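Local structure of type-2 ice-structuring protein (2ZIB) at residues E52-I57 with V86-W91; K58-G63 with A125-K130. The protein binds to ice crystals and inhibits their growth, protecting the blood of a cold-water fish from freezing. All coordinates share one frame; numbering follows the deposited sequence.

Interaction 1: residues E52-I57 with V86-W91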
ATOM      1  N   GLU A  52       6.474   4.038  11.657  1.00 16.22           N
ATOM      2  CA  GLU A  52       6.677   5.383  11.106  1.00 18.06           C
ATOM      3  C   GLU A  52       6.050   5.566   9.722  1.00 16.15           C
ATOM      4  O   GLU A  52       5.375   6.574   9.463  1.00 15.34           O
ATOM      5  CB  GLU A  52       8.177   5.650  11.028  1.00 19.39           C
ATOM      6  CG  GLU A  52       8.611   7.038  10.638  1.00 24.62           C
ATOM      7  CD  GLU A  52      10.061   7.259  11.036  1.00 30.40           C
ATOM      8  OE1 GLU A  52      10.964   6.552  10.499  1.00 34.09           O
ATOM      9  OE2 GLU A  52      10.305   8.097  11.919  1.00 30.99           O
ATOM     10  N   GLU A  53       6.268   4.595   8.849  1.00 14.34           N
ATOM     11  CA  GLU A  53       5.650   4.637   7.508  1.00 14.07           C
ATOM     12  C   GLU A  53       4.144   4.495   7.576  1.00 13.42           C
ATOM     13  O   GLU A  53       3.435   5.227   6.899  1.00 12.40           O
ATOM     14  CB  GLU A  53       6.276   3.558   6.627  1.00 13.86           C
ATOM     15  CG  GLU A  53       7.616   4.008   6.082  1.00 14.18           C
ATOM     16  CD  GLU A  53       8.205   3.045   5.088  1.00 13.87           C
ATOM     17  OE1 GLU A  53       7.740   1.889   4.978  1.00 13.93           O
ATOM     18  OE2 GLU A  53       9.139   3.451   4.343  1.00 16.58           O
ATOM     19  N   GLN A  54       3.660   3.593   8.428  1.00 12.36           N
ATOM     20  CA  GLN A  54       2.221   3.396   8.638  1.00 13.01           C
ATOM     21  C   GLN A  54       1.592   4.732   8.975  1.00 13.54           C
ATOM     22  O   GLN A  54       0.559   5.104   8.442  1.00 12.40           O
ATOM     23  CB  GLN A  54       1.991   2.372   9.760  1.00 12.31           C
ATOM     24  CG  GLN A  54       0.533   2.201  10.209  1.00 11.91           C
ATOM     25  CD  GLN A  54      -0.345   1.430   9.214  1.00  9.71           C
ATOM     26  OE1 GLN A  54       0.157   0.857   8.232  1.00 10.03           O
ATOM     27  NE2 GLN A  54      -1.648   1.423   9.450  1.00 10.24           N
ATOM     28  N   LEU A  55       2.189   5.439   9.946  1.00 13.87           N
ATOM     29  CA  LEU A  55       1.609   6.684  10.403  1.00 13.08           C
ATOM     30  C   LEU A  55       1.736   7.796   9.356  1.00 13.84           C
ATOM     31  O   LEU A  55       0.832   8.618   9.206  1.00 14.05           O
ATOM     32  CB  LEU A  55       2.268   7.114  11.736  1.00 15.10           C
ATOM     33  CG  LEU A  55       1.980   6.199  12.944  1.00 13.95           C
ATOM     34  CD1 LEU A  55       2.855   6.672  14.162  1.00 15.41           C
ATOM     35  CD2 LEU A  55       0.449   6.160  13.293  1.00 17.32           C
ATOM     36  N   TYR A  56       2.850   7.833   8.622  1.00 13.04           N
ATOM     37  CA  TYR A  56       2.937   8.815   7.541  1.00 14.53           C
ATOM     38  C   TYR A  56       1.829   8.596   6.489  1.00 14.26           C
ATOM     39  O   TYR A  56       1.174   9.533   6.033  1.00 14.60           O
ATOM     40  CB  TYR A  56       4.307   8.704   6.839  1.00 15.09           C
ATOM     41  CG  TYR A  56       4.388   9.629   5.643  1.00 14.00           C
ATOM     42  CD1 TYR A  56       4.657  10.992   5.832  1.00 16.54           C
ATOM     43  CD2 TYR A  56       4.184   9.178   4.340  1.00 13.98           C
ATOM     44  CE1 TYR A  56       4.695  11.903   4.753  1.00 17.32           C
ATOM     45  CE2 TYR A  56       4.215  10.064   3.263  1.00 14.43           C
ATOM     46  CZ  TYR A  56       4.484  11.408   3.464  1.00 16.34           C
ATOM     47  OH  TYR A  56       4.530  12.265   2.384  1.00 18.61           O
ATOM     48  N   ILE A  57       1.655   7.353   6.069  1.00 14.27           N
ATOM     49  CA  ILE A  57       0.652   7.046   5.049  1.00 14.64           C
ATOM     50  C   ILE A  57      -0.749   7.279   5.593  1.00 15.37           C
ATOM     51  O   ILE A  57      -1.593   7.864   4.899  1.00 14.99           O
ATOM     52  CB  ILE A  57       0.849   5.600   4.493  1.00 13.76           C
ATOM     53  CG1 ILE A  57       2.183   5.474   3.720  1.00 14.13           C
ATOM     54  CG2 ILE A  57      -0.326   5.193   3.628  1.00 14.95           C
ATOM     55  CD1 ILE A  57       2.670   4.019   3.485  1.00 17.83           C
ATOM     56  N   VAL A  86       8.457  -8.438   3.753  1.00 13.94           N
ATOM     57  CA  VAL A  86       7.367  -8.234   4.695  1.00 15.72           C
ATOM     58  C   VAL A  86       7.969  -8.289   6.099  1.00 15.22           C
ATOM     59  O   VAL A  86       7.981  -9.331   6.788  1.00 18.53           O
ATOM     60  CB  VAL A  86       6.216  -9.231   4.483  1.00 15.55           C
ATOM     61  CG1 VAL A  86       5.033  -8.866   5.402  1.00 18.91           C
ATOM     62  CG2 VAL A  86       5.772  -9.232   3.023  1.00 16.36           C
ATOM     63  N   ASP A  87       8.576  -7.189   6.478  1.00 13.95           N
ATOM     64  CA  ASP A  87       9.356  -7.092   7.714  1.00 15.06           C
ATOM     65  C   ASP A  87       8.631  -6.273   8.784  1.00 14.76           C
ATOM     66  O   ASP A  87       9.153  -6.026   9.858  1.00 16.76           O
ATOM     67  CB  ASP A  87      10.755  -6.527   7.434  1.00 15.56           C
ATOM     68  CG  ASP A  87      10.749  -5.157   6.762  1.00 16.72           C
ATOM     69  OD1 ASP A  87       9.659  -4.653   6.393  1.00 14.79           O
ATOM     70  OD2 ASP A  87      11.822  -4.513   6.535  1.00 19.87           O
ATOM     71  N   TYR A  88       7.397  -5.893   8.502  1.00 12.80           N
ATOM     72  CA  TYR A  88       6.528  -5.165   9.412  1.00 12.47           C
ATOM     73  C   TYR A  88       5.085  -5.562   9.067  1.00 11.12           C
ATOM     74  O   TYR A  88       4.706  -5.652   7.883  1.00 11.87           O
ATOM     75  CB  TYR A  88       6.702  -3.664   9.230  1.00 12.89           C
ATOM     76  CG  TYR A  88       5.720  -2.834   9.978  1.00 12.56           C
ATOM     77  CD1 TYR A  88       5.811  -2.680  11.380  1.00 13.39           C
ATOM     78  CD2 TYR A  88       4.661  -2.213   9.297  1.00 11.81           C
ATOM     79  CE1 TYR A  88       4.889  -1.912  12.063  1.00 13.65           C
ATOM     80  CE2 TYR A  88       3.732  -1.443   9.993  1.00 12.86           C
ATOM     81  CZ  TYR A  88       3.849  -1.306  11.369  1.00 13.79           C
ATOM     82  OH  TYR A  88       2.906  -0.540  12.044  1.00 14.23           O
ATOM     83  N   ARG A  89       4.280  -5.747  10.100  1.00 11.33           N
ATOM     84  CA  ARG A  89       2.847  -5.984   9.918  1.00 11.73           C
ATOM     85  C   ARG A  89       2.052  -5.249  10.955  1.00 11.39           C
ATOM     86  O   ARG A  89       2.449  -5.137  12.111  1.00 12.12           O
ATOM     87  CB  ARG A  89       2.527  -7.486  10.044  1.00 14.44           C
ATOM     88  CG  ARG A  89       3.277  -8.356   9.031  1.00 17.82           C
ATOM     89  CD  ARG A  89       3.391  -9.815   9.439  1.00 24.71           C
ATOM     90  NE  ARG A  89       4.413 -10.038  10.444  1.00 29.79           N
ATOM     91  CZ  ARG A  89       4.542 -11.184  11.122  1.00 33.29           C
ATOM     92  NH1 ARG A  89       3.716 -12.200  10.881  1.00 33.87           N
ATOM     93  NH2 ARG A  89       5.505 -11.326  12.035  1.00 35.26           N
ATOM     94  N   THR A  90       0.882  -4.759  10.544  1.00 10.38           N
ATOM     95  CA  THR A  90      -0.060  -4.171  11.514  1.00  9.77           C
ATOM     96  C   THR A  90      -1.495  -4.537  11.118  1.00  8.62           C
ATOM     97  O   THR A  90      -2.364  -3.686  10.865  1.00  9.33           O
ATOM     98  CB  THR A  90       0.220  -2.664  11.717  1.00  9.51           C
ATOM     99  OG1 THR A  90      -0.629  -2.163  12.748  1.00 11.80           O
ATOM    100  CG2 THR A  90       0.040  -1.805  10.443  1.00 11.46           C
ATOM    101  N   TRP A  91      -1.730  -5.845  11.081  1.00  8.34           N
ATOM    102  CA  TRP A  91      -3.050  -6.372  10.807  1.00  8.34           C
ATOM    103  C   TRP A  91      -4.047  -5.977  11.909  1.00  8.36           C
ATOM    104  O   TRP A  91      -3.697  -5.885  13.115  1.00  9.93           O
ATOM    105  CB  TRP A  91      -3.013  -7.892  10.747  1.00  9.77           C
ATOM    106  CG  TRP A  91      -2.199  -8.428   9.607  1.00  8.91           C
ATOM    107  CD1 TRP A  91      -0.978  -9.070   9.688  1.00 10.79           C
ATOM    108  CD2 TRP A  91      -2.584  -8.456   8.217  1.00  8.39           C
ATOM    109  NE1 TRP A  91      -0.575  -9.445   8.424  1.00 10.29           N
ATOM    110  CE2 TRP A  91      -1.554  -9.116   7.509  1.00  8.60           C
ATOM    111  CE3 TRP A  91      -3.719  -8.024   7.514  1.00  7.66           C
ATOM    112  CZ2 TRP A  91      -1.587  -9.313   6.118  1.00  9.16           C
ATOM    113  CZ3 TRP A  91      -3.767  -8.223   6.127  1.00  7.59           C
ATOM    114  CH2 TRP A  91      -2.689  -8.857   5.441  1.00  8.18           C
TER
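Q54, on helix 51-60, meets T90 and Y88 in a small side-chain contact that brings this helix of the C-type lectin fold against the long loop between strands 79-80 and 104-107. No polar bond is made between the two segments; what passes between them is van der Waals packing around a glutamine whose amide is held from elsewhere. The T90 methyl comes down on the face of that amide, with T90 CG2 3.5 Å from Q54 CD and nearly straight above it. The same CG2 is 3.5 Å from Q54 OE1 and 3.8 Å from NE2, so it covers the whole group rather than one corner. The glutamine gets there by running out extended from the helix and then bending at chi2 (74°), which turns the amide flat to the loop. W115 NE1 donates to Q54 OE1 and the carbonyl of D112 accepts from NE2, fixing the rotation of the buried amide. W115 also makes backbone hydrogen bonds with T90, so one residue positions both partners. Y88 reaches in alongside T90, and I48 is packed by both Y88 and Q54. The tyrosine crosses the glutamine chain at about a right angle, its ring plane 47° from the amide, and it touches the stem of Q54 with its outer end: Y88 OH rests 3.8 Å from Q54 CB.

Interaction 2: residues K58-G63 with A125-K130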
ATOM      1  N   LYS A  58      -0.994   6.872   6.847  1.00 14.66           N
ATOM      2  CA  LYS A  58      -2.277   7.138   7.497  1.00 16.33           C
ATOM      3  C   LYS A  58      -2.625   8.598   7.360  1.00 16.62           C
ATOM      4  O   LYS A  58      -3.750   8.951   7.074  1.00 16.94           O
ATOM      5  CB  LYS A  58      -2.163   6.754   8.968  1.00 15.80           C
ATOM      6  CG  LYS A  58      -3.295   7.281   9.845  1.00 16.28           C
ATOM      7  CD  LYS A  58      -2.985   7.105  11.326  1.00 18.19           C
ATOM      8  CE  LYS A  58      -3.972   7.840  12.212  1.00 19.57           C
ATOM      9  NZ  LYS A  58      -3.340   8.144  13.530  1.00 21.20           N
ATOM     10  N   ASP A  59      -1.631   9.470   7.565  1.00 16.19           N
ATOM     11  CA  ASP A  59      -1.908  10.896   7.546  1.00 18.44           C
ATOM     12  C   ASP A  59      -2.150  11.464   6.172  1.00 19.13           C
ATOM     13  O   ASP A  59      -2.742  12.529   6.046  1.00 21.31           O
ATOM     14  CB  ASP A  59      -0.774  11.650   8.233  1.00 19.12           C
ATOM     15  CG  ASP A  59      -0.693  11.355   9.728  1.00 21.65           C
ATOM     16  OD1 ASP A  59      -1.643  10.765  10.334  1.00 23.48           O
ATOM     17  OD2 ASP A  59       0.330  11.651  10.379  1.00 24.30           O
ATOM     18  N   ILE A  60      -1.777  10.742   5.123  1.00 19.67           N
ATOM     19  CA  ILE A  60      -2.037  11.233   3.772  1.00 21.62           C
ATOM     20  C   ILE A  60      -3.448  10.931   3.310  1.00 21.72           C
ATOM     21  O   ILE A  60      -4.080  11.763   2.655  1.00 22.65           O
ATOM     22  CB  ILE A  60      -0.985  10.630   2.775  1.00 23.20           C
ATOM     23  CG1 ILE A  60       0.364  11.330   2.934  1.00 26.96           C
ATOM     24  CG2 ILE A  60      -1.529  10.647   1.294  1.00 22.79           C
ATOM     25  CD1 ILE A  60       0.254  12.788   3.283  1.00 30.65           C
ATOM     26  N   VAL A  61      -3.919   9.737   3.669  1.00 20.77           N
ATOM     27  CA  VAL A  61      -5.047   9.108   2.960  1.00 19.73           C
ATOM     28  C   VAL A  61      -6.381   9.500   3.593  1.00 20.04           C
ATOM     29  O   VAL A  61      -6.421   9.904   4.755  1.00 20.45           O
ATOM     30  CB  VAL A  61      -4.902   7.574   2.890  1.00 19.57           C
ATOM     31  CG1 VAL A  61      -3.633   7.178   2.139  1.00 20.34           C
ATOM     32  CG2 VAL A  61      -4.903   6.924   4.268  1.00 21.85           C
ATOM     33  N   ALA A  62      -7.482   9.320   2.867  1.00 17.86           N
ATOM     34  CA  ALA A  62      -8.766   9.830   3.361  1.00 19.39           C
ATOM     35  C   ALA A  62      -9.774   8.782   3.750  1.00 19.43           C
ATOM     36  O   ALA A  62     -10.916   9.128   4.053  1.00 21.14           O
ATOM     37  CB  ALA A  62      -9.382  10.786   2.347  1.00 21.19           C
ATOM     38  N   GLY A  63      -9.402   7.523   3.732  1.00 16.28           N
ATOM     39  CA  GLY A  63     -10.309   6.382   4.056  1.00 14.61           C
ATOM     40  C   GLY A  63      -9.599   5.046   3.784  1.00 12.49           C
ATOM     41  O   GLY A  63      -8.350   4.977   3.817  1.00 13.65           O
ATOM     42  N   ALA A 125      -9.842   3.634  -3.159  1.00  7.18           N
ATOM     43  CA  ALA A 125      -8.684   4.496  -3.382  1.00  6.53           C
ATOM     44  C   ALA A 125      -7.402   3.714  -3.048  1.00  7.00           C
ATOM     45  O   ALA A 125      -7.462   2.596  -2.500  1.00  7.10           O
ATOM     46  CB  ALA A 125      -8.830   5.769  -2.511  1.00  8.29           C
ATOM     47  N   SER A 126      -6.243   4.314  -3.360  1.00  6.76           N
ATOM     48  CA  SER A 126      -4.997   3.579  -3.187  1.00  7.01           C
ATOM     49  C   SER A 126      -3.864   4.540  -2.969  1.00  6.87           C
ATOM     50  O   SER A 126      -3.987   5.761  -3.163  1.00  7.44           O
ATOM     51  CB  SER A 126      -4.770   2.680  -4.405  1.00  6.90           C
ATOM     52  OG  SER A 126      -4.755   3.450  -5.630  1.00  7.13           O
ATOM     53  N   ILE A 127      -2.716   3.985  -2.647  1.00  6.53           N
ATOM     54  CA  ILE A 127      -1.492   4.772  -2.454  1.00  6.36           C
ATOM     55  C   ILE A 127      -0.337   4.077  -3.132  1.00  5.46           C
ATOM     56  O   ILE A 127      -0.116   2.854  -2.949  1.00  6.46           O
ATOM     57  CB  ILE A 127      -1.214   5.097  -0.979  1.00  8.57           C
ATOM     58  CG1 ILE A 127      -0.020   6.031  -0.812  1.00 12.68           C
ATOM     59  CG2 ILE A 127      -1.162   3.893  -0.172  1.00 10.73           C
ATOM     60  CD1 ILE A 127      -0.370   7.360  -0.085  1.00 18.54           C
ATOM     61  N   CYS A 128       0.376   4.852  -3.973  1.00  6.65           N
ATOM     62  CA  CYS A 128       1.574   4.339  -4.648  1.00  6.29           C
ATOM     63  C   CYS A 128       2.823   4.857  -3.974  1.00  7.28           C
ATOM     64  O   CYS A 128       2.793   5.896  -3.305  1.00  7.68           O
ATOM     65  CB  CYS A 128       1.638   4.833  -6.110  1.00  7.15           C
ATOM     66  SG  CYS A 128       0.145   4.529  -7.116  1.00  7.72           S
ATOM     67  N   ALA A 129       3.942   4.159  -4.201  1.00  6.60           N
ATOM     68  CA  ALA A 129       5.244   4.640  -3.755  1.00  6.82           C
ATOM     69  C   ALA A 129       6.298   4.343  -4.808  1.00  6.88           C
ATOM     70  O   ALA A 129       6.150   3.410  -5.614  1.00  7.59           O
ATOM     71  CB  ALA A 129       5.624   3.987  -2.431  1.00  8.08           C
ATOM     72  N   LYS A 130       7.379   5.128  -4.755  1.00  7.32           N
ATOM     73  CA  LYS A 130       8.573   4.858  -5.572  1.00  7.33           C
ATOM     74  C   LYS A 130       9.733   5.626  -4.930  1.00  7.97           C
ATOM     75  O   LYS A 130       9.530   6.479  -4.046  1.00  9.16           O
ATOM     76  CB  LYS A 130       8.412   5.284  -7.039  1.00  8.06           C
ATOM     77  CG  LYS A 130       8.102   6.787  -7.275  1.00  7.60           C
ATOM     78  CD  LYS A 130       7.709   7.011  -8.734  1.00  8.16           C
ATOM     79  CE  LYS A 130       7.339   8.445  -9.005  1.00  8.22           C
ATOM     80  NZ  LYS A 130       6.877   8.600 -10.437  1.00  8.10           N
TER
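I127 pushes its CD1 methyl up against the junction of I60 and V61, and between 58-63 and 125-130 this one carbon makes every close contact. The tight side is toward I60: I127 CD1 lies 3.7 Å from I60 CG2. V61 is a little slacker, its CG1 at 4.0 Å from the same I127 CD1. The two methyls that receive it, I60 CG2 and V61 CG1, are themselves 4.1 Å apart, and their directions from CD1 open by about 65°, so CD1 rests in the notch between them instead of on top of either. Both residues cross the I127 side chain roughly at right angles. I127 has its CG1 anti to the backbone N (chi1 -174°), which sends the longer branch out from the strand, while chi2 at 121° departs from a staggered value to place the terminal methyl.

In the C-type lectin fold this strand runs beside strand 20-26, and the disulfide of C128 with C38 ties it to helix 31-40. I127 itself is buried, hydrogen-bonded through its backbone to A46 and packed beside I67 of strand 65-67.

The other side is looser. I60 begins by pointing at the strand, but its longer branch swings off, leaving I60 CD1 6.4 Å from I127 CD1; its side chain also touches S24 of strand 20-26. D59 and A62, flanking the two contact residues, are exposed to solvent. V61 N makes just a weak bond, 3.5 Å long, to K58 O, and V61 turns part of its side chain to K113.

How the interactions relate
Interactions 1 and 2 use successive lengths of helix 51-60, the first its body and the second its last turn and the residues beyond. Their centres are about 12 Å apart, and they touch where I57 CG2 packs 4.1 Å from I127 CG2. Along the chain the segments alternate: 52-57, 58-63, 86-91, then 125-130. The helix therefore faces the long loop with one part and the large mixed sheet, through strand 124-131, with the other. All four segments belong to a single C-type lectin domain, and the shared helix connects its loop region with the strand near the C-terminus in this one-chain ice-binding protein.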